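Local coordinates for reticulocyte-binding protein 2a (PDB 4Z8N) that probably binds red blood cells, reticulocytes in particular, through this erythrocyte-binding domain during invasion by the malaria parasite Plasmodium vivax, at residues 18-23 with 113-118; 165-170 with 227-232; 171-176 with 275-280; 201-206 with 285-290. All coordinates share one frame; numbering follows the deposited sequence.

Interaction 1: 18-23 with 113-118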
loop_
_atom_site.group_PDB
_atom_site.type_symbol
_atom_site.label_atom_id
_atom_site.label_comp_id
_atom_site.label_asym_id
_atom_site.label_seq_id
_atom_site.Cartn_x
_atom_site.Cartn_y
_atom_site.Cartn_z
ATOM N N ILE A 18 3.858 5.442 -0.192
ATOM C CA ILE A 18 4.519 5.357 1.100
ATOM C C ILE A 18 3.582 4.677 2.084
ATOM O O ILE A 18 2.484 5.167 2.345
ATOM C CB ILE A 18 4.929 6.738 1.622
ATOM C CG1 ILE A 18 5.970 7.358 0.689
ATOM C CG2 ILE A 18 5.474 6.629 3.037
ATOM C CD1 ILE A 18 6.429 8.727 1.117
ATOM N N SER A 19 4.013 3.540 2.617
ATOM C CA SER A 19 3.159 2.739 3.480
ATOM C C SER A 19 3.426 3.014 4.956
ATOM O O SER A 19 4.551 3.320 5.348
ATOM C CB SER A 19 3.346 1.252 3.176
ATOM O OG SER A 19 2.485 0.456 3.968
ATOM N N THR A 20 2.380 2.909 5.767
ATOM C CA THR A 20 2.505 3.114 7.205
ATOM C C THR A 20 2.943 1.836 7.909
ATOM O O THR A 20 3.172 1.832 9.119
ATOM C CB THR A 20 1.181 3.600 7.820
ATOM O OG1 THR A 20 0.115 2.743 7.394
ATOM C CG2 THR A 20 0.883 5.028 7.392
ATOM N N VAL A 21 3.058 0.753 7.147
ATOM C CA VAL A 21 3.465 -0.533 7.698
ATOM C C VAL A 21 4.742 -1.048 7.027
ATOM O O VAL A 21 5.051 -0.686 5.890
ATOM C CB VAL A 21 2.346 -1.591 7.551
ATOM C CG1 VAL A 21 1.065 -1.110 8.219
ATOM C CG2 VAL A 21 2.099 -1.920 6.091
ATOM N N TYR A 22 5.484 -1.878 7.755
ATOM C CA TYR A 22 6.719 -2.483 7.261
ATOM C C TYR A 22 6.487 -3.167 5.914
ATOM O O TYR A 22 5.474 -3.838 5.735
ATOM C CB TYR A 22 7.244 -3.485 8.295
ATOM C CG TYR A 22 8.583 -4.109 7.972
ATOM C CD1 TYR A 22 8.672 -5.234 7.159
ATOM C CD2 TYR A 22 9.758 -3.588 8.499
ATOM C CE1 TYR A 22 9.891 -5.810 6.867
ATOM C CE2 TYR A 22 10.982 -4.162 8.216
ATOM C CZ TYR A 22 11.043 -5.271 7.397
ATOM O OH TYR A 22 12.261 -5.844 7.112
ATOM N N PRO A 23 7.419 -3.006 4.959
ATOM C CA PRO A 23 8.693 -2.282 5.034
ATOM C C PRO A 23 8.633 -0.827 4.557
ATOM O O PRO A 23 9.666 -0.292 4.153
ATOM C CB PRO A 23 9.588 -3.100 4.108
ATOM C CG PRO A 23 8.650 -3.533 3.026
ATOM C CD PRO A 23 7.299 -3.744 3.688
ATOM N N ASN A 113 1.866 13.908 7.303
ATOM C CA ASN A 113 3.115 14.663 7.275
ATOM C C ASN A 113 4.179 14.053 8.178
ATOM O O ASN A 113 5.366 14.070 7.853
ATOM C CB ASN A 113 2.868 16.119 7.670
ATOM C CG ASN A 113 2.151 16.898 6.587
ATOM O OD1 ASN A 113 2.252 16.576 5.404
ATOM N ND2 ASN A 113 1.425 17.935 6.986
ATOM N N CYS A 114 3.747 13.524 9.317
ATOM C CA CYS A 114 4.648 12.852 10.243
ATOM C C CYS A 114 5.217 11.592 9.591
ATOM O O CYS A 114 6.389 11.260 9.765
ATOM C CB CYS A 114 3.919 12.512 11.546
ATOM S SG CYS A 114 4.893 11.596 12.763
ATOM N N VAL A 115 4.374 10.904 8.830
ATOM C CA VAL A 115 4.771 9.683 8.136
ATOM C C VAL A 115 5.649 9.993 6.923
ATOM O O VAL A 115 6.669 9.340 6.697
ATOM C CB VAL A 115 3.534 8.875 7.690
ATOM C CG1 VAL A 115 3.930 7.739 6.756
ATOM C CG2 VAL A 115 2.788 8.340 8.903
ATOM N N GLN A 116 5.257 11.002 6.152
ATOM C CA GLN A 116 5.988 11.365 4.943
ATOM C C GLN A 116 7.189 12.267 5.214
ATOM O O GLN A 116 7.852 12.712 4.280
ATOM C CB GLN A 116 5.057 12.055 3.943
ATOM C CG GLN A 116 4.146 11.117 3.176
ATOM C CD GLN A 116 3.332 11.846 2.127
ATOM O OE1 GLN A 116 3.189 13.069 2.178
ATOM N NE2 GLN A 116 2.804 11.103 1.161
ATOM N N ALA A 117 7.464 12.548 6.485
ATOM C CA ALA A 117 8.615 13.373 6.837
ATOM C C ALA A 117 9.907 12.677 6.415
ATOM O O ALA A 117 10.008 11.450 6.487
ATOM C CB ALA A 117 8.627 13.669 8.329
ATOM N N ASN A 118 10.874 13.467 5.951
ATOM C CA ASN A 118 12.176 12.962 5.508
ATOM C C ASN A 118 12.089 11.994 4.326
ATOM O O ASN A 118 13.042 11.266 4.049
ATOM C CB ASN A 118 12.900 12.278 6.669
ATOM C CG ASN A 118 12.973 13.149 7.903
ATOM O OD1 ASN A 118 13.414 14.298 7.841
ATOM N ND2 ASN A 118 12.529 12.611 9.034
#
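Ile-18 and Thr-20, at and just beyond the short strand 17-19, run past the last turn of helix 94-115, with Ile-18 CA 7.3 Å from Gln-116 CA and Thr-20 CA 7.0 Å from Val-115 CA. Between these backbones lies a small buried patch of hydrocarbon. Both methyls of Val-115 take part: its CG1 sits 4.2 Å from Ile-18 CG2, and its CG2 lies 4.1 Å from Thr-20 CG2, just past the strand. The side chains of Val-115 and Ile-18 lie side by side, pointing opposite ways, whereas Thr-20 is set crosswise to the valine. The other branch of Ile-18 serves a second partner, the fully extended CG1-CD1 arm bringing CD1 to 3.9 Å from Gln-116 CG. Thus the glutamine takes part through its aliphatic stem.

Thr-20 shows how one torsion can sort a mixed side chain. With chi1 at 50°, OG1 lies between the backbone N and the carbonyl carbon and is hydrogen-bonded to Leu-8 O, while the methyl is turned to the valine. Next to it, Ser-19 OG accepts from Val-21 N at 3.2 Å in an ST turn that bends the chain after the strand. Phe-10 of strand 9-11 also packs on Thr-20, Val-115 and Gln-116, and Cys-114 ties the helix to Cys-70 by a disulfide. Since the contact itself consists of methyl and methylene groups alone, its cohesion probably comes from dispersion and the exclusion of water, with the polar ends of Ser-19 and Thr-20 satisfied elsewhere within the amino-terminal region.

Interaction 2: 165-170 with 227-232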
loop_
_atom_site.group_PDB
_atom_site.type_symbol
_atom_site.label_atom_id
_atom_site.label_comp_id
_atom_site.label_asym_id
_atom_site.label_seq_id
_atom_site.Cartn_x
_atom_site.Cartn_y
_atom_site.Cartn_z
ATOM N N VAL A 165 -2.404 -16.037 -6.962
ATOM C CA VAL A 165 -3.641 -15.312 -6.686
ATOM C C VAL A 165 -4.258 -14.730 -7.960
ATOM O O VAL A 165 -3.554 -14.310 -8.880
ATOM C CB VAL A 165 -3.412 -14.180 -5.650
ATOM C CG1 VAL A 165 -2.609 -13.042 -6.253
ATOM C CG2 VAL A 165 -4.741 -13.666 -5.108
ATOM N N ASN A 166 -5.586 -14.741 -8.020
ATOM C CA ASN A 166 -6.309 -14.104 -9.109
ATOM C C ASN A 166 -6.664 -12.675 -8.716
ATOM O O ASN A 166 -7.560 -12.453 -7.903
ATOM C CB ASN A 166 -7.569 -14.896 -9.460
ATOM C CG ASN A 166 -8.191 -14.457 -10.776
ATOM O OD1 ASN A 166 -7.905 -13.373 -11.284
ATOM N ND2 ASN A 166 -9.051 -15.302 -11.332
ATOM N N HIS A 167 -5.957 -11.712 -9.297
ATOM C CA HIS A 167 -6.126 -10.311 -8.926
ATOM C C HIS A 167 -7.494 -9.773 -9.329
ATOM O O HIS A 167 -7.969 -8.788 -8.766
ATOM C CB HIS A 167 -5.019 -9.455 -9.552
ATOM C CG HIS A 167 -5.043 -9.427 -11.051
ATOM N ND1 HIS A 167 -5.997 -8.738 -11.771
ATOM C CD2 HIS A 167 -4.225 -9.999 -11.965
ATOM C CE1 HIS A 167 -5.767 -8.890 -13.062
ATOM N NE2 HIS A 167 -4.698 -9.651 -13.208
ATOM N N ASN A 168 -8.125 -10.430 -10.298
ATOM C CA ASN A 168 -9.404 -9.975 -10.837
ATOM C C ASN A 168 -10.516 -9.900 -9.798
ATOM O O ASN A 168 -11.463 -9.134 -9.957
ATOM C CB ASN A 168 -9.843 -10.884 -11.986
ATOM C CG ASN A 168 -8.957 -10.747 -13.206
ATOM O OD1 ASN A 168 -8.385 -11.727 -13.687
ATOM N ND2 ASN A 168 -8.835 -9.527 -13.714
ATOM N N ASN A 169 -10.401 -10.689 -8.736
ATOM C CA ASN A 169 -11.420 -10.690 -7.692
ATOM C C ASN A 169 -11.327 -9.472 -6.776
ATOM O O ASN A 169 -12.346 -8.991 -6.280
ATOM C CB ASN A 169 -11.337 -11.976 -6.874
ATOM C CG ASN A 169 -12.191 -13.083 -7.458
ATOM O OD1 ASN A 169 -11.813 -13.723 -8.440
ATOM N ND2 ASN A 169 -13.356 -13.310 -6.860
ATOM N N TYR A 170 -10.111 -8.978 -6.549
ATOM C CA TYR A 170 -9.929 -7.707 -5.854
ATOM C C TYR A 170 -10.562 -6.591 -6.671
ATOM O O TYR A 170 -11.398 -5.836 -6.177
ATOM C CB TYR A 170 -8.448 -7.387 -5.632
ATOM C CG TYR A 170 -7.701 -8.333 -4.723
ATOM C CD1 TYR A 170 -8.276 -8.816 -3.554
ATOM C CD2 TYR A 170 -6.406 -8.734 -5.030
ATOM C CE1 TYR A 170 -7.581 -9.680 -2.721
ATOM C CE2 TYR A 170 -5.707 -9.594 -4.207
ATOM C CZ TYR A 170 -6.298 -10.064 -3.055
ATOM O OH TYR A 170 -5.601 -10.921 -2.235
ATOM N N HIS A 227 0.571 -4.356 -12.679
ATOM C CA HIS A 227 1.797 -3.951 -13.359
ATOM C C HIS A 227 2.931 -4.939 -13.100
ATOM O O HIS A 227 3.642 -5.342 -14.024
ATOM C CB HIS A 227 2.214 -2.549 -12.912
ATOM C CG HIS A 227 3.485 -2.068 -13.540
ATOM N ND1 HIS A 227 4.701 -2.119 -12.893
ATOM C CD2 HIS A 227 3.728 -1.519 -14.754
ATOM C CE1 HIS A 227 5.639 -1.627 -13.683
ATOM N NE2 HIS A 227 5.075 -1.255 -14.817
ATOM N N GLY A 228 3.094 -5.327 -11.840
ATOM C CA GLY A 228 4.148 -6.248 -11.463
ATOM C C GLY A 228 3.952 -7.635 -12.044
ATOM O O GLY A 228 4.883 -8.220 -12.599
ATOM N N LYS A 229 2.735 -8.157 -11.920
ATOM C CA LYS A 229 2.426 -9.509 -12.373
ATOM C C LYS A 229 2.570 -9.671 -13.885
ATOM O O LYS A 229 3.223 -10.604 -14.356
ATOM C CB LYS A 229 1.010 -9.904 -11.944
ATOM C CG LYS A 229 0.551 -11.240 -12.515
ATOM C CD LYS A 229 -0.722 -11.739 -11.848
ATOM C CE LYS A 229 -1.160 -13.070 -12.449
ATOM N NZ LYS A 229 -2.210 -13.733 -11.621
ATOM N N GLU A 230 1.961 -8.766 -14.643
ATOM C CA GLU A 230 1.993 -8.851 -16.100
ATOM C C GLU A 230 3.411 -8.735 -16.649
ATOM O O GLU A 230 3.757 -9.394 -17.626
ATOM C CB GLU A 230 1.103 -7.773 -16.720
ATOM C CG GLU A 230 -0.384 -8.043 -16.569
ATOM C CD GLU A 230 -1.237 -6.963 -17.200
ATOM O OE1 GLU A 230 -0.674 -5.938 -17.639
ATOM O OE2 GLU A 230 -2.472 -7.142 -17.262
ATOM N N ASN A 231 4.230 -7.899 -16.021
ATOM C CA ASN A 231 5.611 -7.744 -16.463
ATOM C C ASN A 231 6.442 -8.986 -16.157
ATOM O O ASN A 231 7.282 -9.386 -16.962
ATOM C CB ASN A 231 6.249 -6.510 -15.824
ATOM C CG ASN A 231 5.900 -5.233 -16.562
ATOM O OD1 ASN A 231 6.379 -4.996 -17.668
ATOM N ND2 ASN A 231 5.060 -4.406 -15.951
ATOM N N VAL A 232 6.203 -9.591 -14.997
ATOM C CA VAL A 232 6.853 -10.850 -14.648
ATOM C C VAL A 232 6.487 -11.910 -15.678
ATOM O O VAL A 232 7.354 -12.618 -16.191
ATOM C CB VAL A 232 6.457 -11.337 -13.236
ATOM C CG1 VAL A 232 6.801 -12.808 -13.057
ATOM C CG2 VAL A 232 7.142 -10.498 -12.168
#
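The turn leading into helix 168-194 is met by a long lysine from the next helix: Lys-229, on helix 199-237, extends to Val-165 and His-167. The lysine chain leaves its helix with CG anti to the backbone N (chi1 173°) and stays extended to its tip, so that NZ can span the gap between the two backbones. His-167 CA and Lys-229 CA are 9.3 Å apart. At the far end NZ makes a weak hydrogen bond of 3.1 Å from Lys-229 NZ to Val-165 O. Its stronger partner is Val-162 O at the close of helix 149-162, so the ammonium group gathers two backbone carbonyls on the way from one helix to the next. A positive charge at a helix C-terminus would be expected to interact favourably with the helix dipole.

Halfway along, the methylenes have a neighbour of their own. Lys-229 CD lies at the edge of the imidazole, in its plane and 3.9 Å from His-167 CD2. The ring reaches that place because His-167 CG stands between its backbone N and carbonyl carbon (chi1 64°). His-167 NE2 is 5.0 Å from Lys-229 NZ and 5.3 Å from Glu-230 OE2; a charge on the imidazole would probably be disfavoured by the lysine and favoured by the carboxylate.

On the far side of the turn, Asn-166 OD1 accepts from Asn-168 N at 3.1 Å, its donor above the carbonyl plane. The arrangement thus pairs an Asx-turn cap where helix 168-194 begins with a lysine at the carboxyl end of helix 149-162, both within the mainly helical Rh5-type coiled-coil domain.

Interaction 3: 171-176 with 275-280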
loop_
_atom_site.group_PDB
_atom_site.type_symbol
_atom_site.label_atom_id
_atom_site.label_comp_id
_atom_site.label_asym_id
_atom_site.label_seq_id
_atom_site.Cartn_x
_atom_site.Cartn_y
_atom_site.Cartn_z
ATOM N N VAL A 171 -10.140 -6.507 -7.930
ATOM C CA VAL A 171 -10.552 -5.444 -8.836
ATOM C C VAL A 171 -12.063 -5.360 -8.981
ATOM O O VAL A 171 -12.645 -4.282 -8.863
ATOM C CB VAL A 171 -9.940 -5.635 -10.234
ATOM C CG1 VAL A 171 -10.281 -4.453 -11.130
ATOM C CG2 VAL A 171 -8.438 -5.818 -10.132
ATOM N N ASN A 172 -12.690 -6.502 -9.243
ATOM C CA ASN A 172 -14.134 -6.553 -9.427
ATOM C C ASN A 172 -14.874 -6.178 -8.155
ATOM O O ASN A 172 -15.898 -5.501 -8.207
ATOM C CB ASN A 172 -14.571 -7.942 -9.899
ATOM C CG ASN A 172 -14.083 -8.258 -11.298
ATOM O OD1 ASN A 172 -13.842 -7.358 -12.102
ATOM N ND2 ASN A 172 -13.935 -9.543 -11.596
ATOM N N TYR A 173 -14.354 -6.608 -7.011
ATOM C CA TYR A 173 -14.970 -6.244 -5.742
ATOM C C TYR A 173 -14.898 -4.737 -5.512
ATOM O O TYR A 173 -15.914 -4.101 -5.235
ATOM C CB TYR A 173 -14.315 -6.985 -4.576
ATOM C CG TYR A 173 -14.911 -6.624 -3.232
ATOM C CD1 TYR A 173 -16.271 -6.785 -2.991
ATOM C CD2 TYR A 173 -14.118 -6.120 -2.209
ATOM C CE1 TYR A 173 -16.824 -6.451 -1.766
ATOM C CE2 TYR A 173 -14.661 -5.787 -0.981
ATOM C CZ TYR A 173 -16.014 -5.955 -0.765
ATOM O OH TYR A 173 -16.559 -5.625 0.454
ATOM N N LEU A 174 -13.697 -4.172 -5.632
ATOM C CA LEU A 174 -13.500 -2.736 -5.442
ATOM C C LEU A 174 -14.388 -1.915 -6.370
ATOM O O LEU A 174 -15.035 -0.961 -5.938
ATOM C CB LEU A 174 -12.034 -2.357 -5.665
ATOM C CG LEU A 174 -11.021 -2.901 -4.658
ATOM C CD1 LEU A 174 -9.617 -2.402 -4.980
ATOM C CD2 LEU A 174 -11.419 -2.518 -3.246
ATOM N N SER A 175 -14.414 -2.300 -7.642
ATOM C CA SER A 175 -15.192 -1.596 -8.654
ATOM C C SER A 175 -16.694 -1.672 -8.381
ATOM O O SER A 175 -17.418 -0.688 -8.539
ATOM C CB SER A 175 -14.879 -2.167 -10.038
ATOM O OG SER A 175 -15.736 -1.625 -11.027
ATOM N N THR A 176 -17.156 -2.847 -7.968
ATOM C CA THR A 176 -18.577 -3.063 -7.731
ATOM C C THR A 176 -19.030 -2.371 -6.446
ATOM O O THR A 176 -20.110 -1.779 -6.393
ATOM C CB THR A 176 -18.904 -4.567 -7.667
ATOM O OG1 THR A 176 -18.544 -5.179 -8.910
ATOM C CG2 THR A 176 -20.378 -4.789 -7.433
ATOM N N ALA A 275 -10.561 -6.340 4.142
ATOM C CA ALA A 275 -11.107 -6.592 5.471
ATOM C C ALA A 275 -11.614 -5.305 6.112
ATOM O O ALA A 275 -12.584 -5.315 6.872
ATOM C CB ALA A 275 -10.061 -7.248 6.360
ATOM N N ALA A 276 -10.946 -4.197 5.812
ATOM C CA ALA A 276 -11.357 -2.906 6.345
ATOM C C ALA A 276 -12.703 -2.500 5.753
ATOM O O ALA A 276 -13.571 -1.988 6.454
ATOM C CB ALA A 276 -10.303 -1.850 6.064
ATOM N N LEU A 277 -12.878 -2.748 4.459
ATOM C CA LEU A 277 -14.134 -2.437 3.784
ATOM C C LEU A 277 -15.307 -3.218 4.370
ATOM O O LEU A 277 -16.411 -2.687 4.502
ATOM C CB LEU A 277 -14.012 -2.717 2.290
ATOM C CG LEU A 277 -13.107 -1.749 1.531
ATOM C CD1 LEU A 277 -12.958 -2.196 0.092
ATOM C CD2 LEU A 277 -13.672 -0.337 1.605
ATOM N N LYS A 278 -15.061 -4.478 4.718
ATOM C CA LYS A 278 -16.066 -5.318 5.364
ATOM C C LYS A 278 -16.507 -4.724 6.697
ATOM O O LYS A 278 -17.701 -4.674 7.000
ATOM C CB LYS A 278 -15.523 -6.735 5.576
ATOM C CG LYS A 278 -16.338 -7.599 6.530
ATOM C CD LYS A 278 -17.756 -7.822 6.027
ATOM C CE LYS A 278 -18.512 -8.780 6.932
ATOM N NZ LYS A 278 -19.985 -8.610 6.813
ATOM N N GLU A 279 -15.537 -4.279 7.489
ATOM C CA GLU A 279 -15.822 -3.664 8.779
ATOM C C GLU A 279 -16.666 -2.404 8.612
ATOM O O GLU A 279 -17.665 -2.224 9.306
ATOM C CB GLU A 279 -14.524 -3.327 9.517
ATOM C CG GLU A 279 -14.744 -2.599 10.836
ATOM C CD GLU A 279 -13.725 -1.499 11.079
ATOM O OE1 GLU A 279 -12.524 -1.732 10.828
ATOM O OE2 GLU A 279 -14.125 -0.399 11.515
ATOM N N LYS A 280 -16.258 -1.541 7.686
ATOM C CA LYS A 280 -16.959 -0.283 7.449
ATOM C C LYS A 280 -18.326 -0.536 6.825
ATOM O O LYS A 280 -19.299 0.143 7.147
ATOM C CB LYS A 280 -16.137 0.637 6.543
ATOM C CG LYS A 280 -14.705 0.888 6.994
ATOM C CD LYS A 280 -14.629 1.635 8.306
ATOM C CE LYS A 280 -13.200 2.081 8.586
ATOM N NZ LYS A 280 -13.026 2.521 9.992
#
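Leu-277 CD1 is the meeting point of this contact, touching both Tyr-173 and Leu-174 of helix 168-194. The backbones stay well apart, Leu-174 CA lying 9.3 Å from Leu-277 CA, and the side chains must bridge the interval. Leu-277 does so with CG anti to its carbonyl carbon (chi1 -70°) and CD1 carried on outward in an extended arm. Leu-174 adopts the same first torsion, yet it leaves its helix to the side of the partner, and only its far end comes across, placing CD2 3.7 Å from Leu-277 CD1. The two leucines are therefore nearly perpendicular, touching methyl to methyl.

Tyr-173 takes a different rotamer. Its CG is anti to the backbone N (chi1 179°), which swings the ring over toward the partner helix until Tyr-173 CE2 is 4.1 Å from Leu-277 CD1. The methyl approaches the ring obliquely, the tyrosine and leucine reaching past one another from their two helices. Neighbouring residues on one helix thus reach the same methyl by different torsions.

On another flank of helix 168-194, Thr-176 OG1 folds back to bond Asn-172 O at 2.8 Å. That carbonyl also receives Thr-176 N, and the two donors come from opposite faces of its plane.

The two segments run in broadly the same direction, and helix 199-237 packs against both of them: Ile-214 touches Leu-277, and Thr-222 touches Val-171. Along helix 246-297, Lys-280 reaches a salt bridge with Glu-85 and Glu-279 one with Arg-6, joining these three helices to helix 71-85 and the amino-terminal segment.

Interaction 4: 201-206 with 285-290; sequences ISAINF and ANLYNK
Ile-204 and Leu-287 face each other with matching first torsions: CG1 of Ile-204 and CG of Leu-287 each lie anti to the carbonyl carbon, chi1 -71° for Ile-204 and -83° for Leu-287. Laid out in this way, the two side chains overlap flank to flank with opposed headings, and Ile-204 CG1 comes to 3.6 Å from Leu-287 CB. The tip of the isoleucine continues over the partner backbone, CD1 lying 3.7 Å from Leu-287 O. Its remaining branch, CG2, meets Tyr-288 CE1 at 3.6 Å, approaching the ring obliquely. Leu-287 in turn lays its CD2 methyl 3.8 Å from Ala-203 CB, whose small side chain lets the leucine come close to the helix.

The outcome is close antiparallel packing. Ile-204 CA and Leu-287 CA are 6.2 Å apart, and the axes of the two short segments approach to 9.6 Å at 152° between their directions. Apolar atoms carry the contact, while the polar tip of Tyr-288 finds its partner one turn beyond Ile-204 on helix 199-237, OH being hydrogen-bonded to Gln-208.

Several other helices pack around this pair. Met-188 of helix 168-194 lies against Ile-204, Tyr-97 of helix 94-115 and Pro-87 of helix 87-90 against Ala-203, and Glu-88 against Leu-287. Phe-206 meets Tyr-104 edge-to-face, continuing the packing between helices 199-237 and 94-115.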
loop_
_atom_site.group_PDB
_atom_site.type_symbol
_atom_site.label_atom_id
_atom_site.label_comp_id
_atom_site.label_asym_id
_atom_site.label_seq_id
_atom_site.Cartn_x
_atom_site.Cartn_y
_atom_site.Cartn_z
ATOM N N ILE A 201 -27.121 10.903 9.700
ATOM C CA ILE A 201 -26.893 11.313 8.318
ATOM C C ILE A 201 -25.433 11.704 8.111
ATOM O O ILE A 201 -24.805 11.306 7.129
ATOM C CB ILE A 201 -27.810 12.492 7.921
ATOM C CG1 ILE A 201 -29.261 12.019 7.812
ATOM C CG2 ILE A 201 -27.353 13.121 6.608
ATOM C CD1 ILE A 201 -30.244 13.118 7.444
ATOM N N SER A 202 -24.896 12.476 9.052
ATOM C CA SER A 202 -23.508 12.914 8.982
ATOM C C SER A 202 -22.551 11.726 9.009
ATOM O O SER A 202 -21.546 11.717 8.300
ATOM C CB SER A 202 -23.195 13.874 10.130
ATOM O OG SER A 202 -24.031 15.015 10.081
ATOM N N ALA A 203 -22.873 10.721 9.817
ATOM C CA ALA A 203 -22.034 9.528 9.937
ATOM C C ALA A 203 -22.006 8.697 8.648
ATOM O O ALA A 203 -20.966 8.171 8.260
ATOM C CB ALA A 203 -22.506 8.671 11.110
ATOM N N ILE A 204 -23.165 8.582 8.004
ATOM C CA ILE A 204 -23.325 7.841 6.753
ATOM C C ILE A 204 -22.456 8.456 5.663
ATOM O O ILE A 204 -21.669 7.788 4.981
ATOM C CB ILE A 204 -24.805 7.854 6.315
ATOM C CG1 ILE A 204 -25.635 6.969 7.235
ATOM C CG2 ILE A 204 -24.975 7.409 4.888
ATOM C CD1 ILE A 204 -27.103 6.968 6.899
ATOM N N ASN A 205 -22.664 9.752 5.505
ATOM C CA ASN A 205 -21.827 10.680 4.774
ATOM C C ASN A 205 -20.325 10.578 5.016
ATOM O O ASN A 205 -19.570 10.545 4.059
ATOM C CB ASN A 205 -22.361 12.042 5.153
ATOM C CG ASN A 205 -23.433 12.517 4.214
ATOM O OD1 ASN A 205 -23.093 13.201 3.264
ATOM N ND2 ASN A 205 -24.638 11.867 4.263
ATOM N N PHE A 206 -19.890 10.499 6.273
ATOM C CA PHE A 206 -18.468 10.290 6.578
ATOM C C PHE A 206 -17.954 8.883 6.225
ATOM O O PHE A 206 -16.863 8.719 5.662
ATOM C CB PHE A 206 -18.221 10.560 8.056
ATOM C CG PHE A 206 -16.860 10.152 8.533
ATOM C CD1 PHE A 206 -15.749 10.915 8.221
ATOM C CD2 PHE A 206 -16.696 9.018 9.312
ATOM C CE1 PHE A 206 -14.502 10.553 8.667
ATOM C CE2 PHE A 206 -15.451 8.651 9.761
ATOM C CZ PHE A 206 -14.351 9.419 9.438
ATOM N N ALA A 285 -24.294 -0.353 6.732
ATOM C CA ALA A 285 -25.603 -0.982 6.594
ATOM C C ALA A 285 -26.450 -0.723 7.837
ATOM O O ALA A 285 -27.653 -0.479 7.739
ATOM C CB ALA A 285 -25.459 -2.474 6.346
ATOM N N ASN A 286 -25.813 -0.774 9.002
ATOM C CA ASN A 286 -26.491 -0.468 10.256
ATOM C C ASN A 286 -26.903 0.998 10.327
ATOM O O ASN A 286 -27.976 1.323 10.834
ATOM C CB ASN A 286 -25.599 -0.819 11.449
ATOM C CG ASN A 286 -25.489 -2.311 11.675
ATOM O OD1 ASN A 286 -26.438 -3.058 11.435
ATOM N ND2 ASN A 286 -24.329 -2.754 12.142
ATOM N N LEU A 287 -26.041 1.875 9.819
ATOM C CA LEU A 287 -26.330 3.304 9.768
ATOM C C LEU A 287 -27.525 3.591 8.864
ATOM O O LEU A 287 -28.374 4.419 9.195
ATOM C CB LEU A 287 -25.103 4.082 9.286
ATOM C CG LEU A 287 -24.053 4.409 10.352
ATOM C CD1 LEU A 287 -22.779 4.913 9.705
ATOM C CD2 LEU A 287 -24.591 5.443 11.328
ATOM N N TYR A 288 -27.585 2.906 7.725
ATOM C CA TYR A 288 -28.725 3.025 6.818
ATOM C C TYR A 288 -30.027 2.625 7.511
ATOM O O TYR A 288 -31.039 3.314 7.387
ATOM C CB TYR A 288 -28.524 2.161 5.572
ATOM C CG TYR A 288 -27.589 2.739 4.529
ATOM C CD1 TYR A 288 -27.516 4.107 4.302
ATOM C CD2 TYR A 288 -26.787 1.905 3.762
ATOM C CE1 TYR A 288 -26.664 4.629 3.341
ATOM C CE2 TYR A 288 -25.935 2.415 2.800
ATOM C CZ TYR A 288 -25.875 3.775 2.594
ATOM O OH TYR A 288 -25.020 4.274 1.636
ATOM N N ASN A 289 -29.995 1.508 8.234
ATOM C CA ASN A 289 -31.176 1.020 8.941
ATOM C C ASN A 289 -31.612 1.950 10.068
ATOM O O ASN A 289 -32.804 2.092 10.340
ATOM C CB ASN A 289 -30.923 -0.383 9.497
ATOM C CG ASN A 289 -31.189 -1.468 8.472
ATOM O OD1 ASN A 289 -32.341 -1.803 8.192
ATOM N ND2 ASN A 289 -30.126 -2.022 7.908
ATOM N N LYS A 290 -30.642 2.575 10.724
ATOM C CA LYS A 290 -30.933 3.539 11.776
ATOM C C LYS A 290 -31.663 4.744 11.190
ATOM O O LYS A 290 -32.625 5.244 11.773
ATOM C CB LYS A 290 -29.642 3.974 12.477
ATOM C CG LYS A 290 -29.810 5.104 13.482
ATOM C CD LYS A 290 -30.490 4.634 14.756
ATOM C CE LYS A 290 -30.517 5.745 15.792
ATOM N NZ LYS A 290 -31.138 5.304 17.068
#

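Overall arrangement
Interactions 2, 3 and 4 join three consecutive helices pairwise: 168-194 with 199-237, 168-194 with 246-297, and 199-237 with 246-297. Their segments alternate along the chain, so that the three contacts interlock in sequence. Interactions 2 and 3 share helix 168-194 and have centres 17 Å apart; the same separation divides 3 from 4, which share helix 246-297, while 2 and 4 lie 34 Å apart. Interaction 1 stands apart, its centre 24 Å or more from the others, joining the amino-terminal strand to helix 94-115. It is also near a known calcium site: the Ile-18 side chain is about 9 Å from that of Glu-120, although no calcium is bound here.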